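Local atomic coordinates of extracellular ligand-binding receptor (Verminephrobacter eiseniae, PDB entry 4M88), a protein that probably binds an amino acid or related small solute outside the cytoplasm and delivers it to an ABC transporter, as other leucine-binding-protein relatives do. Residues 128-133 against 162-167; 141-146 against 174-179; 300-305 against 313-318. One frame throughout, in Å; residues are numbered along the deposited sequence.

Contact 1: residues 128-133 against 162-167; sequences EIEEIV and QEAVKT
Ala164 pushes its methyl into a shallow hollow between Ile129, Glu130 and Val133, one turn of helix 125-138 closing on a methyl of helix 152-166. Both helices belong to the alpha/beta/alpha lobe of a type 1 periplasmic binding protein and flank strand 143-149 in sequence. Three carbons border the hollow at nearly equal range: Val133 CG2 is 4.1 Å from Ala164 CB, while Ile129 CG2 and Glu130 CG each stand 4.2 Å from it. With so small a bump, the backbones draw close, and the CA atoms of Glu130 and Ala164 are 5.6 Å apart. The segment axes approach to 9.3 Å and cross at -41°. Glu130 gives only the aliphatic root of its chain; CG lies beside its own backbone N (chi1 -73°), bordering the hollow. Ile129 also touches Val160 and Val161 one turn back on helix 152-166, and it meets Ile205 of strand 201-205. No hydrogen bond links the two segments, so the fit rests on apolar shape. Beside the alanine, the next residue Val165 meets Val133, the two side chains crossing at about a right angle, Val165 CG2 lying 3.9 Å from Val133 CG1 and 4.1 Å from Val133 CG2.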
ATOM      1  N   GLU A 128       5.168  -9.672  -2.233  1.00 12.66           N
ATOM      2  CA  GLU A 128       4.172  -9.629  -3.306  1.00 12.67           C
ATOM      3  C   GLU A 128       4.749 -10.069  -4.654  1.00 12.70           C
ATOM      4  O   GLU A 128       4.109 -10.816  -5.403  1.00 14.25           O
ATOM      5  CB  GLU A 128       3.555  -8.234  -3.423  1.00 12.31           C
ATOM      6  CG  GLU A 128       2.765  -7.848  -2.178  1.00 12.38           C
ATOM      7  CD  GLU A 128       1.812  -6.687  -2.412  1.00 27.52           C
ATOM      8  OE1 GLU A 128       1.951  -5.994  -3.448  1.00 24.94           O
ATOM      9  OE2 GLU A 128       0.915  -6.481  -1.561  1.00 26.93           O
ATOM     10  N   ILE A 129       5.945  -9.589  -4.970  1.00 12.44           N
ATOM     11  CA  ILE A 129       6.616  -9.959  -6.219  1.00 12.52           C
ATOM     12  C   ILE A 129       7.000 -11.443  -6.259  1.00 13.02           C
ATOM     13  O   ILE A 129       6.878 -12.097  -7.309  1.00 14.86           O
ATOM     14  CB  ILE A 129       7.848  -9.062  -6.453  1.00 12.31           C
ATOM     15  CG1 ILE A 129       7.393  -7.670  -6.921  1.00 12.71           C
ATOM     16  CG2 ILE A 129       8.780  -9.665  -7.487  1.00 13.98           C
ATOM     17  CD1 ILE A 129       8.472  -6.598  -6.776  1.00 15.26           C
ATOM     18  N   GLU A 130       7.454 -11.984  -5.128  1.00 13.30           N
ATOM     19  CA  GLU A 130       7.762 -13.413  -5.066  1.00 13.96           C
ATOM     20  C   GLU A 130       6.505 -14.238  -5.331  1.00 17.67           C
ATOM     21  O   GLU A 130       6.544 -15.236  -6.054  1.00 15.18           O
ATOM     22  CB  GLU A 130       8.399 -13.786  -3.729  1.00 17.52           C
ATOM     23  CG  GLU A 130       9.851 -13.299  -3.598  1.00 21.12           C
ATOM     24  CD  GLU A 130      10.400 -13.396  -2.175  1.00 33.70           C
ATOM     25  OE1 GLU A 130       9.600 -13.509  -1.216  1.00 34.72           O
ATOM     26  OE2 GLU A 130      11.640 -13.354  -2.021  1.00 34.72           O
ATOM     27  N   GLU A 131       5.393 -13.804  -4.748  1.00 15.10           N
ATOM     28  CA  GLU A 131       4.096 -14.437  -4.972  1.00 16.99           C
ATOM     29  C   GLU A 131       3.652 -14.355  -6.438  1.00 17.06           C
ATOM     30  O   GLU A 131       3.131 -15.327  -6.986  1.00 16.16           O
ATOM     31  CB  GLU A 131       3.045 -13.779  -4.076  1.00 22.91           C
ATOM     32  CG  GLU A 131       1.664 -14.380  -4.199  1.00 36.51           C
ATOM     33  CD  GLU A 131       1.497 -15.638  -3.372  1.00 51.89           C
ATOM     34  OE1 GLU A 131       2.483 -16.068  -2.730  1.00 54.96           O
ATOM     35  OE2 GLU A 131       0.374 -16.191  -3.362  1.00 58.74           O
ATOM     36  N   ILE A 132       3.846 -13.198  -7.065  1.00 15.35           N
ATOM     37  CA  ILE A 132       3.491 -13.035  -8.482  1.00 15.05           C
ATOM     38  C   ILE A 132       4.297 -13.991  -9.343  1.00 16.31           C
ATOM     39  O   ILE A 132       3.757 -14.642 -10.247  1.00 15.01           O
ATOM     40  CB  ILE A 132       3.762 -11.621  -8.979  1.00 16.99           C
ATOM     41  CG1 ILE A 132       2.640 -10.698  -8.571  1.00 22.00           C
ATOM     42  CG2 ILE A 132       3.840 -11.591 -10.509  1.00 23.16           C
ATOM     43  CD1 ILE A 132       2.882  -9.277  -8.978  1.00 23.50           C
ATOM     44  N   VAL A 133       5.592 -14.098  -9.062  1.00 14.79           N
ATOM     45  CA  VAL A 133       6.429 -14.954  -9.888  1.00 15.38           C
ATOM     46  C   VAL A 133       6.073 -16.434  -9.697  1.00 17.18           C
ATOM     47  O   VAL A 133       6.082 -17.211 -10.658  1.00 20.17           O
ATOM     48  CB  VAL A 133       7.931 -14.673  -9.679  1.00 21.01           C
ATOM     49  CG1 VAL A 133       8.758 -15.583 -10.569  1.00 24.91           C
ATOM     50  CG2 VAL A 133       8.219 -13.224 -10.029  1.00 16.77           C
ATOM     51  N   GLN A 162      14.101  -9.506 -10.527  1.00 14.03           N
ATOM     52  CA  GLN A 162      15.226 -10.269 -11.078  1.00 14.69           C
ATOM     53  C   GLN A 162      15.686 -11.348 -10.101  1.00 20.12           C
ATOM     54  O   GLN A 162      15.984 -12.477 -10.504  1.00 15.57           O
ATOM     55  CB  GLN A 162      16.398  -9.342 -11.430  1.00 16.78           C
ATOM     56  CG  GLN A 162      16.076  -8.333 -12.524  1.00 27.16           C
ATOM     57  CD  GLN A 162      17.207  -7.336 -12.755  1.00 33.95           C
ATOM     58  OE1 GLN A 162      18.119  -7.215 -11.938  1.00 41.35           O
ATOM     59  NE2 GLN A 162      17.147  -6.620 -13.873  1.00 28.63           N
ATOM     60  N   GLU A 163      15.739 -11.011  -8.815  1.00 15.00           N
ATOM     61  CA  GLU A 163      16.184 -11.977  -7.811  1.00 22.09           C
ATOM     62  C   GLU A 163      15.135 -13.082  -7.615  1.00 21.84           C
ATOM     63  O   GLU A 163      15.477 -14.255  -7.436  1.00 20.64           O
ATOM     64  CB  GLU A 163      16.472 -11.278  -6.482  1.00 25.99           C
ATOM     65  CG  GLU A 163      16.880 -12.224  -5.356  1.00 39.48           C
ATOM     66  CD  GLU A 163      18.269 -12.831  -5.544  1.00 51.13           C
ATOM     67  OE1 GLU A 163      19.025 -12.366  -6.428  1.00 53.83           O
ATOM     68  OE2 GLU A 163      18.603 -13.780  -4.799  1.00 56.05           O
ATOM     69  N   ALA A 164      13.860 -12.700  -7.669  1.00 17.40           N
ATOM     70  CA  ALA A 164      12.767 -13.655  -7.501  1.00 19.73           C
ATOM     71  C   ALA A 164      12.755 -14.672  -8.629  1.00 18.46           C
ATOM     72  O   ALA A 164      12.564 -15.868  -8.396  1.00 23.17           O
ATOM     73  CB  ALA A 164      11.425 -12.932  -7.422  1.00 16.29           C
ATOM     74  N   VAL A 165      12.950 -14.196  -9.854  1.00 14.96           N
ATOM     75  CA  VAL A 165      12.918 -15.068 -11.028  1.00 18.94           C
ATOM     76  C   VAL A 165      14.097 -16.037 -11.035  1.00 23.57           C
ATOM     77  O   VAL A 165      13.984 -17.190 -11.473  1.00 24.88           O
ATOM     78  CB  VAL A 165      12.872 -14.238 -12.345  1.00 22.26           C
ATOM     79  CG1 VAL A 165      13.210 -15.085 -13.536  1.00 26.95           C
ATOM     80  CG2 VAL A 165      11.500 -13.598 -12.527  1.00 21.97           C
ATOM     81  N   LYS A 166      15.237 -15.597 -10.528  1.00 24.34           N
ATOM     82  CA  LYS A 166      16.396 -16.474 -10.589  1.00 32.65           C
ATOM     83  C   LYS A 166      16.393 -17.516  -9.459  1.00 34.31           C
ATOM     84  O   LYS A 166      17.164 -18.479  -9.488  1.00 40.68           O
ATOM     85  CB  LYS A 166      17.709 -15.678 -10.727  1.00 33.70           C
ATOM     86  CG  LYS A 166      18.454 -15.384  -9.451  1.00 42.58           C
ATOM     87  CD  LYS A 166      19.803 -14.720  -9.749  1.00 52.05           C
ATOM     88  CE  LYS A 166      19.632 -13.421 -10.535  1.00 57.24           C
ATOM     89  NZ  LYS A 166      20.868 -12.575 -10.524  1.00 60.20           N
ATOM     90  N   THR A 167      15.483 -17.346  -8.498  1.00 26.88           N
ATOM     91  CA  THR A 167      15.313 -18.312  -7.418  1.00 29.74           C
ATOM     92  C   THR A 167      13.896 -18.897  -7.275  1.00 32.81           C
ATOM     93  O   THR A 167      13.532 -19.328  -6.186  1.00 36.83           O
ATOM     94  CB  THR A 167      15.687 -17.713  -6.040  1.00 31.85           C
ATOM     95  OG1 THR A 167      14.779 -16.654  -5.713  1.00 31.06           O
ATOM     96  CG2 THR A 167      17.107 -17.181  -6.040  1.00 32.24           C
TER

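Contact 2: residues 141-146 against 174-179; sequences MSKLAT and ELNGVK
Lys143 and Glu174 start side by side on paired parallel strands and send extended chains the same way from one face of the sheet. The lysine CB and CG pass over the Glu174 carbonyl, CG being 3.9 Å from Glu174 O. CG is anti to the backbone N (chi1 -179°), which starts the chain alongside its glutamate neighbour. CD then runs beside the carboxylate, 3.7 Å from Glu174 OE1, and CE touches both that group and the side chain of Asn176. At the tip, NZ makes a long salt bridge of 3.6 Å to Glu174 OE2; its stronger partner is the carbonyl O of Leu197, to which it is hydrogen-bonded. Beneath these chains, five backbone bonds alternate between the strands, from Glu174 N to Ser142 O through to Val178 N and Thr146 O, the last being 2.7 Å long and nearly straight at 177°. CA-H...O contacts fill in between them, the shortest from Ala145 CA to Asn176 O at 3.1 Å. On the other face, Leu175 CD1 sits 4.2 Å from Leu144 CB and 3.6 Å from Thr146 OG1, a buried hydroxyl with no polar partner in the model. The pair forms the two strands of a right-handed beta-alpha-beta crossover, with 174-180 at the edge of its sheet and 143-149 next in. Helix 152-166 packs on Thr146 and Leu175 through Met158 and Val161, helix 184-195 meets Val178 on the face that carries Lys143 and Asn176, and strand 201-205 pairs with the far edge of 143-149.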
HETATM    1  N   MSE A 141       3.845 -20.187 -17.255  1.00 17.50           N
HETATM    2  CA  MSE A 141       4.683 -19.206 -17.935  1.00 16.87           C
HETATM    3  C   MSE A 141       6.173 -19.494 -17.784  1.00 25.88           C
HETATM    4  O   MSE A 141       6.636 -19.866 -16.704  1.00 26.62           O
HETATM    5  CB  MSE A 141       4.367 -17.794 -17.442  1.00 20.94           C
HETATM    6  CG  MSE A 141       2.944 -17.389 -17.731  1.00 17.91           C
HETATM    7 SE   MSE A 141       2.469 -15.666 -16.966  0.60 23.61          SE
HETATM    8  CE  MSE A 141       0.634 -15.565 -17.614  1.00 29.63           C
ATOM      9  N   SER A 142       6.907 -19.310 -18.878  1.00 24.96           N
ATOM     10  CA  SER A 142       8.356 -19.444 -18.884  1.00 26.51           C
ATOM     11  C   SER A 142       9.022 -18.136 -19.318  1.00 25.03           C
ATOM     12  O   SER A 142      10.242 -18.010 -19.265  1.00 27.39           O
ATOM     13  CB  SER A 142       8.774 -20.589 -19.811  1.00 28.42           C
ATOM     14  OG  SER A 142       8.294 -20.377 -21.128  1.00 35.04           O
ATOM     15  N   LYS A 143       8.226 -17.163 -19.758  1.00 20.65           N
ATOM     16  CA  LYS A 143       8.768 -15.858 -20.116  1.00 19.41           C
ATOM     17  C   LYS A 143       7.903 -14.712 -19.598  1.00 16.41           C
ATOM     18  O   LYS A 143       6.714 -14.614 -19.923  1.00 21.25           O
ATOM     19  CB  LYS A 143       8.962 -15.729 -21.625  1.00 22.95           C
ATOM     20  CG  LYS A 143       9.541 -14.385 -22.031  1.00 30.95           C
ATOM     21  CD  LYS A 143       9.979 -14.376 -23.489  1.00 33.59           C
ATOM     22  CE  LYS A 143      10.698 -13.078 -23.821  1.00 38.15           C
ATOM     23  NZ  LYS A 143      11.406 -13.125 -25.128  1.00 41.74           N
ATOM     24  N   LEU A 144       8.519 -13.850 -18.791  1.00 14.84           N
ATOM     25  CA  LEU A 144       7.834 -12.730 -18.148  1.00 14.46           C
ATOM     26  C   LEU A 144       8.475 -11.417 -18.550  1.00 17.83           C
ATOM     27  O   LEU A 144       9.696 -11.332 -18.651  1.00 19.41           O
ATOM     28  CB  LEU A 144       7.949 -12.855 -16.632  1.00 20.53           C
ATOM     29  CG  LEU A 144       6.882 -13.627 -15.867  1.00 31.98           C
ATOM     30  CD1 LEU A 144       7.237 -13.686 -14.378  1.00 31.26           C
ATOM     31  CD2 LEU A 144       5.523 -12.966 -16.067  1.00 33.78           C
ATOM     32  N   ALA A 145       7.658 -10.394 -18.782  1.00 14.31           N
ATOM     33  CA  ALA A 145       8.174  -9.045 -18.978  1.00 14.33           C
ATOM     34  C   ALA A 145       7.745  -8.195 -17.786  1.00 19.44           C
ATOM     35  O   ALA A 145       6.705  -8.451 -17.184  1.00 13.96           O
ATOM     36  CB  ALA A 145       7.633  -8.445 -20.261  1.00 16.21           C
ATOM     37  N   THR A 146       8.542  -7.190 -17.443  1.00 13.93           N
ATOM     38  CA  THR A 146       8.154  -6.234 -16.402  1.00 15.04           C
ATOM     39  C   THR A 146       8.222  -4.832 -16.988  1.00 23.02           C
ATOM     40  O   THR A 146       9.218  -4.475 -17.615  1.00 20.13           O
ATOM     41  CB  THR A 146       9.086  -6.283 -15.187  1.00 18.43           C
ATOM     42  OG1 THR A 146       9.115  -7.611 -14.651  1.00 22.98           O
ATOM     43  CG2 THR A 146       8.620  -5.295 -14.103  1.00 19.82           C
ATOM     44  N   GLU A 174      12.508 -16.850 -18.216  1.00 20.81           N
ATOM     45  CA  GLU A 174      13.231 -15.768 -18.863  1.00 18.94           C
ATOM     46  C   GLU A 174      12.544 -14.467 -18.512  1.00 23.77           C
ATOM     47  O   GLU A 174      11.319 -14.360 -18.615  1.00 21.71           O
ATOM     48  CB  GLU A 174      13.262 -15.943 -20.381  1.00 25.64           C
ATOM     49  CG  GLU A 174      13.953 -14.793 -21.097  1.00 35.66           C
ATOM     50  CD  GLU A 174      13.885 -14.912 -22.608  1.00 47.68           C
ATOM     51  OE1 GLU A 174      13.328 -15.917 -23.102  1.00 49.97           O
ATOM     52  OE2 GLU A 174      14.386 -13.996 -23.298  1.00 50.20           O
ATOM     53  N   LEU A 175      13.321 -13.479 -18.088  1.00 13.63           N
ATOM     54  CA  LEU A 175      12.742 -12.210 -17.667  1.00 12.51           C
ATOM     55  C   LEU A 175      13.264 -11.041 -18.496  1.00 16.52           C
ATOM     56  O   LEU A 175      14.468 -10.909 -18.686  1.00 17.62           O
ATOM     57  CB  LEU A 175      13.049 -11.972 -16.183  1.00 17.98           C
ATOM     58  CG  LEU A 175      12.674 -10.598 -15.626  1.00 16.07           C
ATOM     59  CD1 LEU A 175      11.157 -10.446 -15.528  1.00 16.68           C
ATOM     60  CD2 LEU A 175      13.334 -10.383 -14.270  1.00 17.77           C
ATOM     61  N   ASN A 176      12.365 -10.194 -18.991  1.00 13.47           N
ATOM     62  CA  ASN A 176      12.782  -8.947 -19.624  1.00 16.18           C
ATOM     63  C   ASN A 176      12.191  -7.775 -18.868  1.00 17.82           C
ATOM     64  O   ASN A 176      11.027  -7.812 -18.494  1.00 22.53           O
ATOM     65  CB  ASN A 176      12.331  -8.890 -21.082  1.00 16.49           C
ATOM     66  CG  ASN A 176      13.060  -9.885 -21.950  1.00 20.93           C
ATOM     67  OD1 ASN A 176      14.238 -10.167 -21.733  1.00 26.22           O
ATOM     68  ND2 ASN A 176      12.367 -10.428 -22.938  1.00 20.74           N
ATOM     69  N   GLY A 177      12.984  -6.739 -18.632  1.00 12.74           N
ATOM     70  CA  GLY A 177      12.473  -5.597 -17.886  1.00 15.60           C
ATOM     71  C   GLY A 177      12.591  -4.339 -18.710  1.00 16.73           C
ATOM     72  O   GLY A 177      13.673  -4.021 -19.215  1.00 14.99           O
ATOM     73  N   VAL A 178      11.482  -3.631 -18.849  1.00 13.97           N
ATOM     74  CA  VAL A 178      11.432  -2.437 -19.687  1.00 12.85           C
ATOM     75  C   VAL A 178      11.136  -1.219 -18.830  1.00 19.15           C
ATOM     76  O   VAL A 178      10.095  -1.142 -18.187  1.00 14.91           O
ATOM     77  CB  VAL A 178      10.370  -2.579 -20.775  1.00 13.77           C
ATOM     78  CG1 VAL A 178      10.281  -1.310 -21.594  1.00 20.43           C
ATOM     79  CG2 VAL A 178      10.707  -3.764 -21.680  1.00 16.17           C
ATOM     80  N   LYS A 179      12.067  -0.272 -18.805  1.00 13.83           N
ATOM     81  CA  LYS A 179      11.916   0.923 -17.987  1.00 17.51           C
ATOM     82  C   LYS A 179      11.168   1.976 -18.794  1.00 21.55           C
ATOM     83  O   LYS A 179      11.297   2.034 -20.019  1.00 24.50           O
ATOM     84  CB  LYS A 179      13.300   1.448 -17.592  1.00 20.54           C
ATOM     85  CG  LYS A 179      13.295   2.481 -16.484  1.00 27.73           C
ATOM     86  CD  LYS A 179      14.707   2.786 -15.992  1.00 29.53           C
ATOM     87  CE  LYS A 179      15.595   3.293 -17.115  1.00 31.95           C
ATOM     88  NZ  LYS A 179      16.904   3.819 -16.600  1.00 37.50           N
TER

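Contact 3: residues 300-305 against 313-318; sequences EALKHP and ANLAAT
Leu315 and Leu302 cross obliquely, methyl against methyl, with Leu315 CD1 4.0 Å from Leu302 CD2. The same Leu315 CD1 reaches the methyl of Ala301, 3.6 Å from its CB, and thus bridges two successive residues of the facing helix. In Leu315, CG is anti to the backbone N (chi1 175°), and chi2 of 54° then puts CD1 against that helix. One turn along, Thr318 turns its methyl rather than its hydroxyl to segment 300-305: CG2 rests 3.4 Å from Ala301 O and 4.1 Å from Ala301 CB. Segment 300-305 is the C-terminal end of helix 286-303 and the residues that leave it, segment 313-318 most of helix 312-321; these consecutive helices of the type 1 periplasmic-binding-protein fold are joined by a short connection and pack against each other. The hydroxyl of Thr318 is hydrogen-bonded to Asn307 OD1 in that connection, though Asn314 O is also within reach of its one proton; Asn307 ND2 in turn binds the carbonyl O of Leu302. His304 adds its CB, 4.1 Å from Thr318 CG2. Its ring is turned to Pro305, whose CD lies 3.2 Å above the ring plane toward the rim, and its ND1 is hydrogen-bonded to Lys306 N.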
ATOM      1  N   GLU A 300      -5.659  -0.304  18.503  1.00 12.81           N
ATOM      2  CA  GLU A 300      -5.578  -1.568  19.232  1.00 14.46           C
ATOM      3  C   GLU A 300      -4.351  -1.628  20.140  1.00 17.28           C
ATOM      4  O   GLU A 300      -4.414  -2.182  21.238  1.00 17.40           O
ATOM      5  CB  GLU A 300      -5.627  -2.776  18.288  1.00 20.62           C
ATOM      6  CG  GLU A 300      -6.905  -2.875  17.435  1.00 23.41           C
ATOM      7  CD  GLU A 300      -8.182  -3.115  18.239  1.00 37.56           C
ATOM      8  OE1 GLU A 300      -8.101  -3.478  19.436  1.00 38.34           O
ATOM      9  OE2 GLU A 300      -9.282  -2.950  17.658  1.00 38.41           O
ATOM     10  N   ALA A 301      -3.234  -1.053  19.703  1.00 14.31           N
ATOM     11  CA  ALA A 301      -2.060  -1.009  20.568  1.00 13.81           C
ATOM     12  C   ALA A 301      -2.336  -0.148  21.799  1.00 15.38           C
ATOM     13  O   ALA A 301      -1.977  -0.517  22.911  1.00 18.92           O
ATOM     14  CB  ALA A 301      -0.847  -0.467  19.809  1.00 12.36           C
ATOM     15  N   LEU A 302      -2.944   1.019  21.600  1.00 11.35           N
ATOM     16  CA  LEU A 302      -3.181   1.910  22.737  1.00 15.48           C
ATOM     17  C   LEU A 302      -4.173   1.332  23.754  1.00 17.44           C
ATOM     18  O   LEU A 302      -4.108   1.664  24.937  1.00 17.52           O
ATOM     19  CB  LEU A 302      -3.625   3.300  22.272  1.00 14.38           C
ATOM     20  CG  LEU A 302      -2.598   4.131  21.494  1.00 15.50           C
ATOM     21  CD1 LEU A 302      -3.216   5.458  21.086  1.00 17.08           C
ATOM     22  CD2 LEU A 302      -1.298   4.363  22.286  1.00 17.35           C
ATOM     23  N   LYS A 303      -5.073   0.461  23.295  1.00 13.59           N
ATOM     24  CA  LYS A 303      -6.098  -0.144  24.164  1.00 14.26           C
ATOM     25  C   LYS A 303      -5.622  -1.458  24.766  1.00 20.83           C
ATOM     26  O   LYS A 303      -6.292  -2.049  25.612  1.00 22.83           O
ATOM     27  CB  LYS A 303      -7.382  -0.404  23.370  1.00 17.02           C
ATOM     28  CG  LYS A 303      -8.115   0.864  22.987  1.00 26.51           C
ATOM     29  CD  LYS A 303      -9.101   0.625  21.857  1.00 36.21           C
ATOM     30  CE  LYS A 303     -10.414   0.091  22.375  1.00 43.15           C
ATOM     31  NZ  LYS A 303     -11.508   0.425  21.414  1.00 45.71           N
ATOM     32  N   HIS A 304      -4.471  -1.926  24.309  1.00 15.59           N
ATOM     33  CA  HIS A 304      -3.979  -3.240  24.709  1.00 19.59           C
ATOM     34  C   HIS A 304      -3.687  -3.267  26.209  1.00 21.56           C
ATOM     35  O   HIS A 304      -3.169  -2.296  26.751  1.00 23.66           O
ATOM     36  CB  HIS A 304      -2.724  -3.583  23.906  1.00 24.71           C
ATOM     37  CG  HIS A 304      -2.322  -5.019  24.002  1.00 26.97           C
ATOM     38  ND1 HIS A 304      -1.666  -5.535  25.097  1.00 26.59           N
ATOM     39  CD2 HIS A 304      -2.489  -6.049  23.138  1.00 25.93           C
ATOM     40  CE1 HIS A 304      -1.444  -6.824  24.906  1.00 28.76           C
ATOM     41  NE2 HIS A 304      -1.934  -7.160  23.726  1.00 25.75           N
ATOM     42  N   PRO A 305      -4.028  -4.379  26.884  1.00 27.92           N
ATOM     43  CA  PRO A 305      -3.836  -4.492  28.338  1.00 28.31           C
ATOM     44  C   PRO A 305      -2.409  -4.181  28.776  1.00 28.84           C
ATOM     45  O   PRO A 305      -2.217  -3.690  29.886  1.00 32.36           O
ATOM     46  CB  PRO A 305      -4.158  -5.962  28.618  1.00 33.73           C
ATOM     47  CG  PRO A 305      -5.106  -6.346  27.548  1.00 34.59           C
ATOM     48  CD  PRO A 305      -4.683  -5.574  26.320  1.00 28.32           C
ATOM     49  N   ALA A 313       6.397   6.854  23.061  1.00 18.74           N
ATOM     50  CA  ALA A 313       7.194   5.794  23.680  1.00 18.05           C
ATOM     51  C   ALA A 313       6.317   4.619  24.137  1.00 18.53           C
ATOM     52  O   ALA A 313       6.674   3.457  23.921  1.00 15.73           O
ATOM     53  CB  ALA A 313       8.006   6.338  24.827  1.00 19.35           C
ATOM     54  N   ASN A 314       5.184   4.907  24.773  1.00 12.60           N
ATOM     55  CA  ASN A 314       4.243   3.840  25.128  1.00 15.92           C
ATOM     56  C   ASN A 314       3.778   3.056  23.908  1.00 14.14           C
ATOM     57  O   ASN A 314       3.715   1.817  23.925  1.00 15.97           O
ATOM     58  CB  ASN A 314       3.000   4.394  25.832  1.00 17.34           C
ATOM     59  CG  ASN A 314       3.298   4.948  27.199  1.00 28.29           C
ATOM     60  OD1 ASN A 314       3.129   6.148  27.444  1.00 27.21           O
ATOM     61  ND2 ASN A 314       3.725   4.081  28.110  1.00 26.38           N
ATOM     62  N   LEU A 315       3.414   3.782  22.854  1.00 13.02           N
ATOM     63  CA  LEU A 315       2.913   3.141  21.650  1.00 14.52           C
ATOM     64  C   LEU A 315       3.976   2.230  21.035  1.00 14.99           C
ATOM     65  O   LEU A 315       3.712   1.062  20.749  1.00 14.61           O
ATOM     66  CB  LEU A 315       2.430   4.195  20.639  1.00 14.33           C
ATOM     67  CG  LEU A 315       1.987   3.671  19.271  1.00 13.33           C
ATOM     68  CD1 LEU A 315       0.924   2.597  19.419  1.00 13.20           C
ATOM     69  CD2 LEU A 315       1.433   4.817  18.462  1.00 12.60           C
ATOM     70  N   ALA A 316       5.186   2.747  20.860  1.00 14.44           N
ATOM     71  CA  ALA A 316       6.273   1.943  20.300  1.00 14.04           C
ATOM     72  C   ALA A 316       6.582   0.719  21.162  1.00 13.99           C
ATOM     73  O   ALA A 316       6.814  -0.370  20.637  1.00 15.68           O
ATOM     74  CB  ALA A 316       7.530   2.789  20.138  1.00 15.99           C
ATOM     75  N   ALA A 317       6.588   0.908  22.479  1.00 14.95           N
ATOM     76  CA  ALA A 317       6.870  -0.179  23.406  1.00 14.89           C
ATOM     77  C   ALA A 317       5.812  -1.257  23.234  1.00 15.86           C
ATOM     78  O   ALA A 317       6.119  -2.449  23.238  1.00 18.82           O
ATOM     79  CB  ALA A 317       6.881   0.337  24.856  1.00 14.57           C
ATOM     80  N   THR A 318       4.562  -0.835  23.072  1.00 12.41           N
ATOM     81  CA  THR A 318       3.463  -1.795  22.985  1.00 12.52           C
ATOM     82  C   THR A 318       3.437  -2.547  21.651  1.00 13.17           C
ATOM     83  O   THR A 318       3.308  -3.764  21.639  1.00 14.67           O
ATOM     84  CB  THR A 318       2.114  -1.112  23.238  1.00 15.46           C
ATOM     85  OG1 THR A 318       2.105  -0.591  24.577  1.00 17.06           O
ATOM     86  CG2 THR A 318       0.984  -2.107  23.073  1.00 14.70           C
TER

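In the fold
Contacts 1 and 2 are neighbours in one lobe, their centres 11 Å apart, and their segments alternate along the chain. Helix 152-166 is what joins them: one side meets helix 125-138, while Gln162 CA lies 3.7 Å from Leu175 CD2 and Val165 CG1 4.1 Å from Leu175 CB on the edge strand. Contact 3 stands apart, with its centre about 35 Å from that of contact 1 and 44 Å from that of contact 2; contacts 2 and 3 lie on opposite sides of the chain's centre. In this family the ligand generally binds in the cleft between two lobes, but none of the three contacts can be assigned to a binding pocket here.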